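Glideosome-associated protein 50 (Plasmodium falciparum 3D7, PDB 3TGH) is a component of the glideosome, the complex for gliding motility and host cell invasion, probably anchors it to the inner membrane complex, and has a purple acid phosphatase-like fold. Local coordinates at residues A[186-191]-A[309-314]. Numbering follows the deposited sequence.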
loop_
_atom_site.group_PDB
_atom_site.type_symbol
_atom_site.label_atom_id
_atom_site.label_comp_id
_atom_site.label_asym_id
_atom_site.label_seq_id
_atom_site.Cartn_x
_atom_site.Cartn_y
_atom_site.Cartn_z
ATOM N N ALA A 186 16.629 4.525 -1.030
ATOM C CA ALA A 186 16.134 3.968 0.229
ATOM C C ALA A 186 17.198 3.126 0.931
ATOM O O ALA A 186 17.322 3.177 2.157
ATOM C CB ALA A 186 14.858 3.141 -0.005
ATOM N N LYS A 187 17.962 2.362 0.148
ATOM C CA LYS A 187 19.098 1.571 0.653
ATOM C C LYS A 187 20.104 2.394 1.443
ATOM O O LYS A 187 20.716 1.900 2.393
ATOM C CB LYS A 187 19.863 0.920 -0.511
ATOM C CG LYS A 187 19.233 -0.324 -1.048
ATOM C CD LYS A 187 19.795 -0.697 -2.414
ATOM C CE LYS A 187 21.194 -1.263 -2.319
ATOM N NZ LYS A 187 21.671 -1.724 -3.654
ATOM N N LYS A 188 20.291 3.640 1.025
ATOM C CA LYS A 188 21.298 4.511 1.613
ATOM C C LYS A 188 20.785 5.326 2.803
ATOM O O LYS A 188 21.581 5.739 3.643
ATOM C CB LYS A 188 21.836 5.464 0.542
ATOM C CG LYS A 188 22.560 4.779 -0.614
ATOM C CD LYS A 188 23.938 4.282 -0.200
ATOM C CE LYS A 188 24.884 4.183 -1.388
ATOM N NZ LYS A 188 26.269 3.830 -0.961
ATOM N N ILE A 189 19.475 5.572 2.885
ATOM C CA ILE A 189 18.959 6.505 3.904
ATOM C C ILE A 189 17.783 6.026 4.767
ATOM O O ILE A 189 17.419 6.710 5.723
ATOM C CB ILE A 189 18.601 7.884 3.279
ATOM C CG1 ILE A 189 17.379 7.790 2.365
ATOM C CG2 ILE A 189 19.808 8.450 2.522
ATOM C CD1 ILE A 189 16.976 9.129 1.762
ATOM N N ALA A 190 17.213 4.859 4.468
ATOM C CA ALA A 190 16.028 4.393 5.185
ATOM C C ALA A 190 16.299 3.175 6.071
ATOM O O ALA A 190 16.852 2.165 5.615
ATOM C CB ALA A 190 14.907 4.092 4.199
ATOM N N ASP A 191 15.879 3.268 7.329
ATOM C CA ASP A 191 15.980 2.154 8.277
ATOM C C ASP A 191 14.872 1.132 8.032
ATOM O O ASP A 191 15.029 -0.062 8.336
ATOM C CB ASP A 191 15.916 2.685 9.704
ATOM C CG ASP A 191 16.981 3.734 9.972
ATOM O OD1 ASP A 191 18.155 3.359 10.191
ATOM O OD2 ASP A 191 16.646 4.937 9.924
ATOM N N LYS A 309 21.773 -2.704 8.910
ATOM C CA LYS A 309 22.226 -2.442 7.543
ATOM C C LYS A 309 23.655 -1.913 7.517
ATOM O O LYS A 309 24.037 -1.126 8.383
ATOM C CB LYS A 309 21.292 -1.436 6.868
ATOM C CG LYS A 309 19.847 -1.882 6.813
ATOM C CD LYS A 309 19.004 -0.904 6.019
ATOM C CE LYS A 309 17.572 -1.383 5.899
ATOM N NZ LYS A 309 16.788 -0.519 4.988
ATOM N N LYS A 310 24.435 -2.360 6.528
ATOM C CA LYS A 310 25.800 -1.858 6.295
ATOM C C LYS A 310 25.856 -0.910 5.092
ATOM O O LYS A 310 26.910 -0.348 4.784
ATOM C CB LYS A 310 26.775 -3.025 6.084
ATOM C CG LYS A 310 27.217 -3.695 7.379
ATOM C CD LYS A 310 27.983 -4.993 7.127
ATOM C CE LYS A 310 27.041 -6.155 6.821
ATOM N NZ LYS A 310 27.755 -7.462 6.792
ATOM N N THR A 311 24.716 -0.729 4.432
ATOM C CA THR A 311 24.623 0.097 3.238
ATOM C C THR A 311 24.282 1.565 3.537
ATOM O O THR A 311 24.385 2.406 2.647
ATOM C CB THR A 311 23.559 -0.472 2.262
ATOM O OG1 THR A 311 23.596 0.250 1.028
ATOM C CG2 THR A 311 22.162 -0.375 2.861
ATOM N N LEU A 312 23.883 1.873 4.773
ATOM C CA LEU A 312 23.403 3.220 5.103
ATOM C C LEU A 312 24.506 4.280 5.039
ATOM O O LEU A 312 25.658 4.029 5.401
ATOM C CB LEU A 312 22.736 3.259 6.480
ATOM C CG LEU A 312 21.409 2.515 6.656
ATOM C CD1 LEU A 312 20.984 2.593 8.115
ATOM C CD2 LEU A 312 20.311 3.071 5.743
ATOM N N ASP A 313 24.124 5.463 4.574
ATOM C CA ASP A 313 25.038 6.585 4.422
ATOM C C ASP A 313 24.262 7.855 4.773
ATOM O O ASP A 313 24.153 8.785 3.973
ATOM C CB ASP A 313 25.565 6.619 2.982
ATOM C CG ASP A 313 26.599 7.708 2.751
ATOM O OD1 ASP A 313 26.616 8.279 1.634
ATOM O OD2 ASP A 313 27.390 7.992 3.676
ATOM N N LYS A 314 23.707 7.874 5.981
ATOM C CA LYS A 314 22.808 8.950 6.406
ATOM C C LYS A 314 23.494 10.313 6.541
ATOM O O LYS A 314 22.826 11.343 6.464
ATOM C CB LYS A 314 22.133 8.599 7.733
ATOM C CG LYS A 314 20.969 7.632 7.611
ATOM C CD LYS A 314 20.380 7.363 8.989
ATOM C CE LYS A 314 18.949 6.880 8.922
ATOM N NZ LYS A 314 18.325 6.942 10.271
HETATM O O HOH W 1 20.070 4.474 11.536
#
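The C-terminal end of helix 169-189 and the turn after it, in the calcineurin-like phosphoesterase fold, are covered where Lys-188, Ala-190 and Asp-191 meet the 309-314 loop that leads from strand 297-305 to helix 317-321. A helix ends with carbonyls that lack a partner in the next turn; this loop supplies a donor to one of them, Lys-188 O, and a second to Ala-190 O just beyond the helix. Asp-313 N gives the O of Lys-188 a nearly straight bond of 2.7 Å (172° at the hydrogen), in the carbonyl plane on a lone pair; Leu-312 CA adds a CA-H...O contact to the same oxygen. Lys-309 suits its place by length: extended beyond CG, it carries NZ to within 2.8 Å of Ala-190 O, tilted 26° from that carbonyl plane. The methyls of Leu-312 lie against oxygens, CD2 3.6 Å from both Lys-187 O and Ala-190 O, CD1 beside Asp-191 OD1. The carboxylate of Asp-313 is taken by Asn-316, just before helix 317-321, and by His-320 within it. Buried Asp-191 would be costly as a lone charge, and Lys-314, crossing it at about a right angle, supplies the opposite one. Ala-151 N of strand 148-156 also binds OD2, so two donors grip this oxygen, which would favour the charged carboxylate. A water donates to OD1 and weakly accepts from Lys-314 NZ, whose salt bridge reaches the syn lone pair of Asp-191 OD2 at 2.6 Å.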